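Local coordinates for phage-related protein (Bordetella bronchiseptica RB50, PDB 3BJQ) that probably serves as a major coat protein of a phage capsid, many copies packing side by side to build the shell, at residues S18-G23 with L107-V112; A86-V91 with V277-N282; A170-M175 with G301-Y306; E218-V223 with V250-D255. One frame throughout, in Å; residues are numbered along the deposited sequence.

Contact 1 of 4, residues S18-G23 with L107-V112; sequences STHARG and LGARSV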
loop_
_atom_site.group_PDB
_atom_site.type_symbol
_atom_site.label_atom_id
_atom_site.label_comp_id
_atom_site.label_asym_id
_atom_site.label_seq_id
_atom_site.Cartn_x
_atom_site.Cartn_y
_atom_site.Cartn_z
ATOM N N SER E 18 1.131 -25.039 -2.879
ATOM C CA SER E 18 0.539 -25.544 -1.646
ATOM C C SER E 18 -0.783 -24.832 -1.342
ATOM O O SER E 18 -1.777 -25.466 -1.000
ATOM C CB SER E 18 1.515 -25.381 -0.502
ATOM O OG SER E 18 2.619 -26.250 -0.722
ATOM N N THR E 19 -0.800 -23.516 -1.486
ATOM C CA THR E 19 -2.034 -22.759 -1.332
ATOM C C THR E 19 -3.054 -23.233 -2.360
ATOM O O THR E 19 -4.222 -23.463 -2.039
ATOM C CB THR E 19 -1.762 -21.266 -1.437
ATOM O OG1 THR E 19 -0.907 -20.903 -0.347
ATOM C CG2 THR E 19 -3.063 -20.435 -1.401
ATOM N N HIS E 20 -2.624 -23.413 -3.598
ATOM C CA HIS E 20 -3.535 -23.963 -4.610
ATOM C C HIS E 20 -4.107 -25.343 -4.214
ATOM O O HIS E 20 -5.310 -25.556 -4.338
ATOM C CB HIS E 20 -2.855 -24.026 -5.970
ATOM C CG HIS E 20 -3.659 -24.741 -7.007
ATOM N ND1 HIS E 20 -4.590 -24.099 -7.794
ATOM C CD2 HIS E 20 -3.694 -26.049 -7.367
ATOM C CE1 HIS E 20 -5.152 -24.980 -8.608
ATOM N NE2 HIS E 20 -4.629 -26.171 -8.367
ATOM N N ALA E 21 -3.260 -26.260 -3.732
ATOM C CA ALA E 21 -3.696 -27.591 -3.293
ATOM C C ALA E 21 -4.723 -27.519 -2.167
ATOM O O ALA E 21 -5.621 -28.358 -2.114
ATOM C CB ALA E 21 -2.507 -28.475 -2.827
ATOM N N ARG E 22 -4.564 -26.556 -1.254
ATOM C CA ARG E 22 -5.503 -26.397 -0.128
ATOM C C ARG E 22 -6.883 -25.922 -0.542
ATOM O O ARG E 22 -7.833 -26.137 0.180
ATOM C CB ARG E 22 -4.970 -25.417 0.909
ATOM C CG ARG E 22 -3.732 -25.871 1.578
ATOM C CD ARG E 22 -3.405 -24.959 2.710
ATOM N NE ARG E 22 -2.196 -25.403 3.394
ATOM C CZ ARG E 22 -0.965 -25.020 3.081
ATOM N NH1 ARG E 22 -0.760 -24.166 2.083
ATOM N NH2 ARG E 22 0.070 -25.486 3.777
ATOM N N GLY E 23 -6.969 -25.270 -1.690
ATOM C CA GLY E 23 -8.245 -24.835 -2.256
ATOM C C GLY E 23 -8.916 -25.837 -3.178
ATOM O O GLY E 23 -10.006 -25.556 -3.690
ATOM N N LEU E 107 0.860 -24.765 -15.331
ATOM C CA LEU E 107 1.189 -26.161 -15.630
ATOM C C LEU E 107 1.432 -26.987 -14.357
ATOM O O LEU E 107 0.977 -28.114 -14.243
ATOM C CB LEU E 107 2.385 -26.239 -16.538
ATOM C CG LEU E 107 2.237 -25.830 -18.008
ATOM C CD1 LEU E 107 3.556 -26.178 -18.731
ATOM C CD2 LEU E 107 1.057 -26.507 -18.669
ATOM N N GLY E 108 2.131 -26.412 -13.392
ATOM C CA GLY E 108 2.344 -27.052 -12.094
ATOM C C GLY E 108 1.066 -27.339 -11.336
ATOM O O GLY E 108 0.903 -28.427 -10.773
ATOM N N ALA E 109 0.153 -26.364 -11.326
ATOM C CA ALA E 109 -1.140 -26.522 -10.675
ATOM C C ALA E 109 -1.915 -27.679 -11.289
ATOM O O ALA E 109 -2.445 -28.505 -10.576
ATOM C CB ALA E 109 -1.953 -25.231 -10.752
ATOM N N ARG E 110 -1.958 -27.742 -12.612
ATOM C CA ARG E 110 -2.647 -28.829 -13.318
ATOM C C ARG E 110 -2.077 -30.212 -13.002
ATOM O O ARG E 110 -2.815 -31.166 -12.774
ATOM C CB ARG E 110 -2.601 -28.593 -14.823
ATOM C CG ARG E 110 -3.529 -27.494 -15.262
ATOM C CD ARG E 110 -3.207 -26.912 -16.653
ATOM N NE ARG E 110 -4.325 -26.086 -17.106
ATOM C CZ ARG E 110 -4.658 -24.912 -16.565
ATOM N NH1 ARG E 110 -3.941 -24.401 -15.571
ATOM N NH2 ARG E 110 -5.718 -24.236 -17.016
ATOM N N SER E 111 -0.759 -30.312 -12.990
ATOM C CA SER E 111 -0.103 -31.579 -12.648
ATOM C C SER E 111 -0.452 -32.024 -11.227
ATOM O O SER E 111 -0.606 -33.213 -10.957
ATOM C CB SER E 111 1.412 -31.443 -12.782
ATOM O OG SER E 111 1.946 -30.644 -11.724
ATOM N N VAL E 112 -0.586 -31.057 -10.325
ATOM C CA VAL E 112 -0.891 -31.334 -8.916
ATOM C C VAL E 112 -2.328 -31.818 -8.727
ATOM O O VAL E 112 -2.584 -32.732 -7.925
ATOM C CB VAL E 112 -0.601 -30.097 -8.030
ATOM C CG1 VAL E 112 -1.287 -30.218 -6.666
ATOM C CG2 VAL E 112 0.917 -29.915 -7.880
#
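The imidazole ring of His20 lies flat against the methyl group of Ala109. CB of Ala109 sits over the middle of one ring face, 3.8 Å from the ring centroid and only 12° off the ring normal, so this is a face-on CH-pi contact. The nearest single ring atom is NE2, with His20 NE2 to Ala109 CB at 3.7 Å. NE2 is also hydrogen-bonded to OD1 of Asn113, one turn on in the same helix as Ala109, which probably limits how the ring can rotate. With CG swung opposite the backbone N (chi1 172°), the ring reaches straight across the gap to the second helix. A residue of another chain joins in here, since Asp255 of the second subunit packs on His20.

One residue on, the contact is apolar: Ala21 CB lies alongside, 4.4 Å from Val112 CG1, a loose approach, and both residues also rest on Val275 of strand 274-281. His20 CA lies 7.0 Å from Ala109 CA, with the alanine methyl filling the space under the ring. Within 107-112, Ser111 OG turns back and donates to Gly108 O at 2.6 Å, on the same face of that carbonyl as Val112 N. The hydroxyl is thereby satisfied inside its own helix, whose flank lies on strand 87-92.

Short helix 15-22 thus docks on the long helix 105-131, an arrangement consistent with the spine helix over the peripheral-domain sheet of HK97-like capsid proteins, as the coat-protein family suggests.

Contact 2 of 4, residues A86-V91 with V277-N282; sequences ALEAKV and VPYWDN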
loop_
_atom_site.group_PDB
_atom_site.type_symbol
_atom_site.label_atom_id
_atom_site.label_comp_id
_atom_site.label_asym_id
_atom_site.label_seq_id
_atom_site.Cartn_x
_atom_site.Cartn_y
_atom_site.Cartn_z
ATOM N N ALA E 86 2.848 -40.099 -0.256
ATOM C CA ALA E 86 3.147 -39.005 -1.165
ATOM C C ALA E 86 3.246 -39.524 -2.600
ATOM O O ALA E 86 3.810 -40.586 -2.858
ATOM C CB ALA E 86 4.447 -38.297 -0.750
ATOM N N LEU E 87 2.660 -38.767 -3.518
ATOM C CA LEU E 87 2.692 -39.085 -4.937
ATOM C C LEU E 87 3.573 -38.023 -5.587
ATOM O O LEU E 87 4.131 -37.173 -4.889
ATOM C CB LEU E 87 1.264 -39.065 -5.498
ATOM C CG LEU E 87 0.283 -40.111 -4.956
ATOM C CD1 LEU E 87 -1.142 -39.880 -5.450
ATOM C CD2 LEU E 87 0.739 -41.509 -5.346
ATOM N N GLU E 88 3.733 -38.102 -6.900
ATOM C CA GLU E 88 4.568 -37.169 -7.642
ATOM C C GLU E 88 3.817 -36.661 -8.869
ATOM O O GLU E 88 3.587 -37.414 -9.832
ATOM C CB GLU E 88 5.896 -37.827 -8.064
ATOM C CG GLU E 88 7.003 -37.777 -6.988
ATOM C CD GLU E 88 8.275 -38.472 -7.405
ATOM O OE1 GLU E 88 8.234 -39.246 -8.381
ATOM O OE2 GLU E 88 9.319 -38.246 -6.761
ATOM N N ALA E 89 3.441 -35.384 -8.819
ATOM C CA ALA E 89 2.866 -34.686 -9.956
ATOM C C ALA E 89 3.959 -34.518 -11.021
ATOM O O ALA E 89 5.121 -34.333 -10.686
ATOM C CB ALA E 89 2.360 -33.346 -9.507
ATOM N N LYS E 90 3.574 -34.516 -12.289
ATOM C CA LYS E 90 4.520 -34.539 -13.400
ATOM C C LYS E 90 4.088 -33.567 -14.476
ATOM O O LYS E 90 2.933 -33.570 -14.883
ATOM C CB LYS E 90 4.552 -35.968 -13.971
ATOM C CG LYS E 90 5.389 -36.212 -15.170
ATOM C CD LYS E 90 5.557 -37.727 -15.438
ATOM C CE LYS E 90 4.216 -38.436 -15.661
ATOM N NZ LYS E 90 3.435 -37.805 -16.780
ATOM N N VAL E 91 5.020 -32.723 -14.905
ATOM C CA VAL E 91 4.794 -31.858 -16.045
ATOM C C VAL E 91 5.738 -32.296 -17.139
ATOM O O VAL E 91 6.939 -32.031 -17.052
ATOM C CB VAL E 91 5.005 -30.352 -15.711
ATOM C CG1 VAL E 91 4.938 -29.539 -16.980
ATOM C CG2 VAL E 91 3.964 -29.872 -14.754
ATOM N N VAL E 277 8.901 -28.038 -4.146
ATOM C CA VAL E 277 9.534 -27.409 -5.300
ATOM C C VAL E 277 9.873 -28.518 -6.304
ATOM O O VAL E 277 10.214 -29.637 -5.892
ATOM C CB VAL E 277 10.809 -26.636 -4.900
ATOM C CG1 VAL E 277 10.467 -25.448 -4.038
ATOM C CG2 VAL E 277 11.813 -27.553 -4.191
ATOM N N PRO E 278 9.695 -28.259 -7.609
ATOM C CA PRO E 278 9.945 -29.332 -8.572
ATOM C C PRO E 278 11.401 -29.650 -8.780
ATOM O O PRO E 278 12.256 -28.809 -8.522
ATOM C CB PRO E 278 9.383 -28.775 -9.880
ATOM C CG PRO E 278 9.421 -27.292 -9.722
ATOM C CD PRO E 278 9.212 -27.027 -8.258
ATOM N N TYR E 279 11.663 -30.852 -9.282
ATOM C CA TYR E 279 12.977 -31.229 -9.764
ATOM C C TYR E 279 12.810 -31.765 -11.180
ATOM O O TYR E 279 11.728 -32.179 -11.571
ATOM C CB TYR E 279 13.664 -32.255 -8.835
ATOM C CG TYR E 279 13.038 -33.636 -8.774
ATOM C CD1 TYR E 279 13.383 -34.631 -9.689
ATOM C CD2 TYR E 279 12.143 -33.957 -7.769
ATOM C CE1 TYR E 279 12.812 -35.909 -9.622
ATOM C CE2 TYR E 279 11.561 -35.211 -7.688
ATOM C CZ TYR E 279 11.890 -36.187 -8.609
ATOM O OH TYR E 279 11.285 -37.430 -8.500
ATOM N N TRP E 280 13.879 -31.705 -11.959
ATOM C CA TRP E 280 13.870 -32.197 -13.329
ATOM C C TRP E 280 14.244 -33.648 -13.320
ATOM O O TRP E 280 15.294 -34.008 -12.807
ATOM C CB TRP E 280 14.866 -31.410 -14.193
ATOM C CG TRP E 280 15.056 -31.991 -15.572
ATOM C CD1 TRP E 280 16.180 -32.611 -16.057
ATOM C CD2 TRP E 280 14.084 -32.044 -16.622
ATOM N NE1 TRP E 280 15.961 -33.041 -17.346
ATOM C CE2 TRP E 280 14.690 -32.690 -17.722
ATOM C CE3 TRP E 280 12.768 -31.581 -16.750
ATOM C CZ2 TRP E 280 14.014 -32.912 -18.926
ATOM C CZ3 TRP E 280 12.108 -31.791 -17.954
ATOM C CH2 TRP E 280 12.732 -32.450 -19.019
ATOM N N ASP E 281 13.393 -34.482 -13.901
ATOM C CA ASP E 281 13.684 -35.887 -14.030
ATOM C C ASP E 281 14.065 -36.161 -15.481
ATOM O O ASP E 281 13.205 -36.194 -16.362
ATOM C CB ASP E 281 12.459 -36.694 -13.609
ATOM C CG ASP E 281 12.688 -38.176 -13.706
ATOM O OD1 ASP E 281 13.651 -38.575 -14.376
ATOM O OD2 ASP E 281 11.902 -38.952 -13.134
ATOM N N ASN E 282 15.353 -36.390 -15.716
ATOM C CA ASN E 282 15.862 -36.557 -17.060
ATOM C C ASN E 282 15.419 -37.858 -17.725
ATOM O O ASN E 282 15.318 -37.920 -18.947
ATOM C CB ASN E 282 17.377 -36.434 -17.042
ATOM C CG ASN E 282 17.943 -36.187 -18.399
ATOM O OD1 ASN E 282 17.757 -35.117 -18.986
ATOM N ND2 ASN E 282 18.641 -37.180 -18.919
#
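Glu88 crosses from strand 87-92 to meet Tyr279 of strand 274-281. Its CB already points at the other segment, and a chi1 of -85° keeps CG beside the backbone N. The chain then runs extended, passing along Ile288 of strand 286-299, the strand that hydrogen-bonds both to 87-92 and to 274-281. CD arrives 3.4 Å from Tyr279 OH. OE2 accepts the phenol hydrogen of Tyr279 OH at 2.7 Å, and has a long, weak ion pair with Lys69 of the second subunit besides. It lies at the edge of the ring, near its plane, whereas the hydroxyl comes to OE2 from 50° above the carboxylate plane. OE1 looks to another chain, where it forms a salt bridge with NE of Arg70 of the second subunit.

Tyr279 reaches in at about a right angle to Glu88, and only its hydroxyl end takes a close part in the contact. Two residues on, Asp281 is a second acid, whose OD2 is 6.0 Å from Glu88 OE1. The two charges are held by the same arginine, because Arg70 of the second subunit also bridges to Asp281 OD2 through NH1. Further out, Trp280 NE1 donates to Asn282 OD1 at 3.2 Å, almost straight and in the plane of both groups, and the indole ring meets Trp287.

That the phenol is the donor is consistent with Glu88 staying negatively charged. The bond within the chain and the salt bridge to Arg70 of the second subunit use the same carboxylate, and the first may help to orient it for the second.

Contact 3 of 4, residues A170-M175 with G301-Y306; sequences ADSIGM and GMLAGY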
loop_
_atom_site.group_PDB
_atom_site.type_symbol
_atom_site.label_atom_id
_atom_site.label_comp_id
_atom_site.label_asym_id
_atom_site.label_seq_id
_atom_site.Cartn_x
_atom_site.Cartn_y
_atom_site.Cartn_z
ATOM N N ALA E 170 -30.294 -38.918 18.641
ATOM C CA ALA E 170 -30.634 -37.796 19.518
ATOM C C ALA E 170 -30.763 -38.216 20.989
ATOM O O ALA E 170 -30.426 -37.439 21.903
ATOM C CB ALA E 170 -31.905 -37.110 19.043
ATOM N N ASP E 171 -31.259 -39.428 21.204
ATOM C CA ASP E 171 -31.387 -39.953 22.536
ATOM C C ASP E 171 -30.026 -40.288 23.122
ATOM O O ASP E 171 -29.835 -40.170 24.345
ATOM C CB ASP E 171 -32.299 -41.191 22.549
ATOM C CG ASP E 171 -33.784 -40.847 22.283
ATOM O OD1 ASP E 171 -34.150 -39.639 22.224
ATOM O OD2 ASP E 171 -34.587 -41.803 22.124
ATOM N N SER E 172 -29.092 -40.703 22.264
ATOM C CA SER E 172 -27.758 -41.098 22.724
ATOM C C SER E 172 -26.856 -39.923 23.053
ATOM O O SER E 172 -26.083 -39.969 24.009
ATOM C CB SER E 172 -27.069 -41.973 21.687
ATOM O OG SER E 172 -27.654 -43.253 21.661
ATOM N N ILE E 173 -26.935 -38.871 22.249
ATOM C CA ILE E 173 -25.992 -37.764 22.365
ATOM C C ILE E 173 -26.625 -36.420 22.679
ATOM O O ILE E 173 -25.923 -35.457 22.962
ATOM C CB ILE E 173 -25.098 -37.661 21.095
ATOM C CG1 ILE E 173 -25.887 -37.210 19.863
ATOM C CG2 ILE E 173 -24.430 -38.999 20.810
ATOM C CD1 ILE E 173 -24.995 -36.939 18.615
ATOM N N GLY E 174 -27.950 -36.349 22.666
ATOM C CA GLY E 174 -28.645 -35.093 23.034
ATOM C C GLY E 174 -28.580 -33.972 22.008
ATOM O O GLY E 174 -28.719 -32.762 22.333
HETATM N N MSE E 175 -28.350 -34.382 20.761
HETATM C CA MSE E 175 -28.374 -33.493 19.614
HETATM C C MSE E 175 -28.994 -34.230 18.452
HETATM O O MSE E 175 -28.872 -35.455 18.348
HETATM C CB MSE E 175 -26.967 -33.037 19.204
HETATM C CG MSE E 175 -26.333 -32.144 20.208
HETATM SE SE MSE E 175 -24.516 -31.734 19.864
HETATM C CE MSE E 175 -23.841 -33.368 19.910
ATOM N N GLY E 301 -17.020 -41.197 17.157
ATOM C CA GLY E 301 -18.266 -41.194 17.922
ATOM C C GLY E 301 -19.388 -42.017 17.306
ATOM O O GLY E 301 -20.283 -41.480 16.661
HETATM N N MSE E 302 -19.351 -43.318 17.548
HETATM C CA MSE E 302 -20.344 -44.260 17.008
HETATM C C MSE E 302 -21.777 -43.888 17.362
HETATM O O MSE E 302 -22.669 -43.978 16.528
HETATM C CB MSE E 302 -20.041 -45.684 17.471
HETATM C CG MSE E 302 -21.056 -46.737 16.989
HETATM SE SE MSE E 302 -22.549 -46.930 18.195
HETATM C CE MSE E 302 -21.452 -47.685 19.697
ATOM N N LEU E 303 -22.006 -43.439 18.584
ATOM C CA LEU E 303 -23.354 -43.111 18.995
ATOM C C LEU E 303 -23.921 -41.913 18.243
ATOM O O LEU E 303 -25.113 -41.648 18.334
ATOM C CB LEU E 303 -23.420 -42.817 20.501
ATOM C CG LEU E 303 -23.256 -43.988 21.449
ATOM C CD1 LEU E 303 -23.214 -43.417 22.902
ATOM C CD2 LEU E 303 -24.377 -45.004 21.287
ATOM N N ALA E 304 -23.067 -41.164 17.554
ATOM C CA ALA E 304 -23.528 -40.050 16.736
ATOM C C ALA E 304 -23.826 -40.495 15.293
ATOM O O ALA E 304 -24.129 -39.655 14.460
ATOM C CB ALA E 304 -22.525 -38.902 16.747
ATOM N N GLY E 305 -23.754 -41.806 15.033
ATOM C CA GLY E 305 -24.010 -42.379 13.720
ATOM C C GLY E 305 -25.044 -43.492 13.739
ATOM O O GLY E 305 -25.332 -44.102 14.784
ATOM N N TYR E 306 -25.617 -43.751 12.571
ATOM C CA TYR E 306 -26.629 -44.782 12.415
ATOM C C TYR E 306 -26.586 -45.333 10.985
ATOM O O TYR E 306 -26.676 -44.570 10.036
ATOM C CB TYR E 306 -27.999 -44.185 12.723
ATOM C CG TYR E 306 -29.121 -45.208 12.834
ATOM C CD1 TYR E 306 -29.741 -45.711 11.695
ATOM C CD2 TYR E 306 -29.571 -45.643 14.074
ATOM C CE1 TYR E 306 -30.752 -46.629 11.785
ATOM C CE2 TYR E 306 -30.593 -46.557 14.181
ATOM C CZ TYR E 306 -31.186 -47.049 13.029
ATOM O OH TYR E 306 -32.204 -47.960 13.098
#
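Helix 158-173 ends against the 3-10 turn 302-304, which leads into strand 305-309 of the six-stranded mixed sheet, and Ser172 and Ile173 make the join with Leu303 and Ala304. Ile173 uses both of its branches. CG2 lies over the backbone of Leu303, 3.7 Å from Leu303 O, and touches Leu303 CB at 4.0 Å. The longer branch reaches the next residue: chi1 of 69° places CG1 between the backbone N and carbonyl carbon, and carries CD1 to 3.7 Å from Ala304 CB. Phe55 of helix 52-58 packs on both Ile173 and Ala304, and Tyr249 also touches Ile173.

The helix ends at Ile173, and Gly174 leaves it with a positive phi of 74°, just after its N completes a last helical bond to Ala170 O at 2.8 Å. The 3-10 turn opposite is tied by Ala304 N to Gly301 O at 2.9 Å, and strand 305-309 then runs between strands 142-144 and 245-248.

Leu303 also meets Ser172. Its CD2 methyl lies 3.7 Å from Ser172 OG, while Leu303 CB lies 3.9 Å from Ser172 CB. The hydroxyl itself is bonded to Ala168 O one turn back in the helix and to NE2 of His141. The same imidazole holds Gly305 O through ND1, so His141 spans the two segments where they do not bond directly.

Contact 4 of 4, residues E218-V223 with V250-D255; sequences EVEEIV and VSDNPD
Glu220 and Asp252 bring their carboxylates together at the surface, where the chain passes from helix 210-217 into strand 221-230 of the six-stranded sheet and where the loop after strand 245-248 runs past it. The backbones stay well apart, with Glu220 CA 10.2 Å from Asp252 CA, and the two side chains extend toward each other from opposite directions to span the gap.

The charged groups come first. Glu220 OE2 lies 2.5 Å from Asp252 OD2, and the planes of the two carboxylates are nearly coplanar, 24° apart. OE2 is also 3.1 Å from Asp252 OD1. Glu220 gets there with CG opposite its backbone N (chi1 -172°) and a chain extended beyond it. Arg179 of the adjacent strand 179-183 would be expected to favour bringing the acids together. It forms a salt bridge with Asp252 OD1 through NH2, and a long, weak ion pair with Glu220 OE2 through NH1. Glu221, the next acid along, turns to Lys33 through OE2.

Bonds between side chains come next: Asn253 ND2 reaches Glu260, and Asp255 OD2 bonds Asn113 ND2 of the fourth subunit. Two side-chain-to-backbone bonds turn the loop. Ser251 OG accepts from Asn253 N at 3.1 Å, an ST turn with Asp252 in the middle. An Asx turn follows at once, headed by Asn253. In it, Asp255 N meets Asn253 OD1 at 3.1 Å, coming from 44° above the amide plane.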
loop_
_atom_site.group_PDB
_atom_site.type_symbol
_atom_site.label_atom_id
_atom_site.label_comp_id
_atom_site.label_asym_id
_atom_site.label_seq_id
_atom_site.Cartn_x
_atom_site.Cartn_y
_atom_site.Cartn_z
ATOM N N GLU E 218 -36.514 -33.276 8.222
ATOM C CA GLU E 218 -35.937 -32.297 9.136
ATOM C C GLU E 218 -34.494 -32.612 9.490
ATOM O O GLU E 218 -34.135 -32.702 10.667
ATOM C CB GLU E 218 -36.789 -32.159 10.403
ATOM C CG GLU E 218 -38.198 -31.643 10.127
ATOM C CD GLU E 218 -39.072 -31.583 11.375
ATOM O OE1 GLU E 218 -38.606 -31.971 12.483
ATOM O OE2 GLU E 218 -40.244 -31.145 11.242
ATOM N N VAL E 219 -33.691 -32.806 8.446
ATOM C CA VAL E 219 -32.263 -32.955 8.574
ATOM C C VAL E 219 -31.627 -31.760 7.879
ATOM O O VAL E 219 -31.988 -31.414 6.739
ATOM C CB VAL E 219 -31.718 -34.263 7.949
ATOM C CG1 VAL E 219 -32.201 -35.495 8.747
ATOM C CG2 VAL E 219 -32.110 -34.367 6.478
ATOM N N GLU E 220 -30.653 -31.167 8.558
ATOM C CA GLU E 220 -29.932 -30.008 8.058
ATOM C C GLU E 220 -29.384 -30.168 6.642
ATOM O O GLU E 220 -29.535 -29.289 5.807
ATOM C CB GLU E 220 -28.768 -29.706 8.993
ATOM C CG GLU E 220 -28.042 -28.413 8.712
ATOM C CD GLU E 220 -26.997 -28.131 9.771
ATOM O OE1 GLU E 220 -27.347 -27.459 10.769
ATOM O OE2 GLU E 220 -25.855 -28.621 9.628
ATOM N N GLU E 221 -28.720 -31.279 6.384
ATOM C CA GLU E 221 -28.069 -31.463 5.112
ATOM C C GLU E 221 -28.167 -32.911 4.665
ATOM O O GLU E 221 -27.947 -33.822 5.455
ATOM C CB GLU E 221 -26.612 -31.043 5.245
ATOM C CG GLU E 221 -25.822 -31.104 3.936
ATOM C CD GLU E 221 -24.513 -30.341 4.007
ATOM O OE1 GLU E 221 -24.101 -29.960 5.128
ATOM O OE2 GLU E 221 -23.895 -30.138 2.937
ATOM N N ILE E 222 -28.520 -33.103 3.398
ATOM C CA ILE E 222 -28.553 -34.423 2.778
ATOM C C ILE E 222 -27.435 -34.435 1.761
ATOM O O ILE E 222 -27.353 -33.520 0.937
ATOM C CB ILE E 222 -29.919 -34.700 2.070
ATOM C CG1 ILE E 222 -31.046 -34.733 3.094
ATOM C CG2 ILE E 222 -29.868 -36.040 1.237
ATOM C CD1 ILE E 222 -32.436 -35.112 2.526
ATOM N N VAL E 223 -26.561 -35.434 1.838
ATOM C CA VAL E 223 -25.478 -35.605 0.872
ATOM C C VAL E 223 -25.715 -36.920 0.131
ATOM O O VAL E 223 -26.218 -37.878 0.713
ATOM C CB VAL E 223 -24.087 -35.499 1.550
ATOM C CG1 VAL E 223 -23.936 -34.127 2.220
ATOM C CG2 VAL E 223 -23.848 -36.614 2.548
ATOM N N VAL E 250 -22.518 -34.688 12.665
ATOM C CA VAL E 250 -21.165 -34.296 12.241
ATOM C C VAL E 250 -21.046 -32.830 12.595
ATOM O O VAL E 250 -21.898 -31.998 12.196
ATOM C CB VAL E 250 -20.981 -34.490 10.725
ATOM C CG1 VAL E 250 -19.528 -34.196 10.276
ATOM C CG2 VAL E 250 -21.359 -35.905 10.330
ATOM N N SER E 251 -20.056 -32.496 13.408
ATOM C CA SER E 251 -19.904 -31.109 13.811
ATOM C C SER E 251 -19.807 -30.168 12.595
ATOM O O SER E 251 -19.055 -30.424 11.652
ATOM C CB SER E 251 -18.673 -30.928 14.700
ATOM O OG SER E 251 -18.462 -29.561 14.937
ATOM N N ASP E 252 -20.570 -29.078 12.667
ATOM C CA ASP E 252 -20.576 -28.014 11.671
ATOM C C ASP E 252 -19.441 -26.999 11.897
ATOM O O ASP E 252 -19.403 -25.991 11.246
ATOM C CB ASP E 252 -21.913 -27.246 11.707
ATOM C CG ASP E 252 -23.060 -27.987 11.016
ATOM O OD1 ASP E 252 -22.810 -28.920 10.228
ATOM O OD2 ASP E 252 -24.232 -27.614 11.256
ATOM N N ASN E 253 -18.547 -27.256 12.840
ATOM C CA ASN E 253 -17.454 -26.358 13.161
ATOM C C ASN E 253 -16.660 -26.042 11.882
ATOM O O ASN E 253 -16.251 -26.950 11.169
ATOM C CB ASN E 253 -16.560 -27.032 14.210
ATOM C CG ASN E 253 -15.680 -26.048 14.996
ATOM O OD1 ASN E 253 -15.299 -24.986 14.515
ATOM N ND2 ASN E 253 -15.310 -26.449 16.208
ATOM N N PRO E 254 -16.505 -24.755 11.551
ATOM C CA PRO E 254 -15.672 -24.393 10.409
ATOM C C PRO E 254 -14.164 -24.610 10.629
ATOM O O PRO E 254 -13.416 -24.551 9.666
ATOM C CB PRO E 254 -15.997 -22.913 10.203
ATOM C CG PRO E 254 -16.496 -22.433 11.490
ATOM C CD PRO E 254 -17.159 -23.577 12.155
ATOM N N ASP E 255 -13.738 -24.827 11.877
ATOM C CA ASP E 255 -12.352 -25.156 12.239
ATOM C C ASP E 255 -12.368 -26.519 12.941
ATOM O O ASP E 255 -12.232 -26.594 14.173
ATOM C CB ASP E 255 -11.758 -24.124 13.220
ATOM C CG ASP E 255 -11.913 -22.685 12.761
ATOM O OD1 ASP E 255 -11.729 -22.421 11.557
ATOM O OD2 ASP E 255 -12.205 -21.812 13.630
#

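The four contacts fall into two pairs, with contacts 1 and 2 on the other side of the chain's centre from contact 3, and contact 4 nearer the middle. Contacts 1 and 2 have centres 13 Å apart and touch directly, Ser111 of helix 105-131 packing on Ala89 and Val91 of strand 87-92. Contacts 3 and 4, 14 Å apart, reach the same six-stranded sheet. Contacts 2 and 3 lie farthest apart, about 45 Å between centres. Along the chain, contact 4 nests inside the loop closed by contact 3, while contact 2 interlocks with 1 and with 3. Contacts 1 and 2 touch one neighbouring subunit and contacts 3 and 4 another, consistent with a probable coat protein.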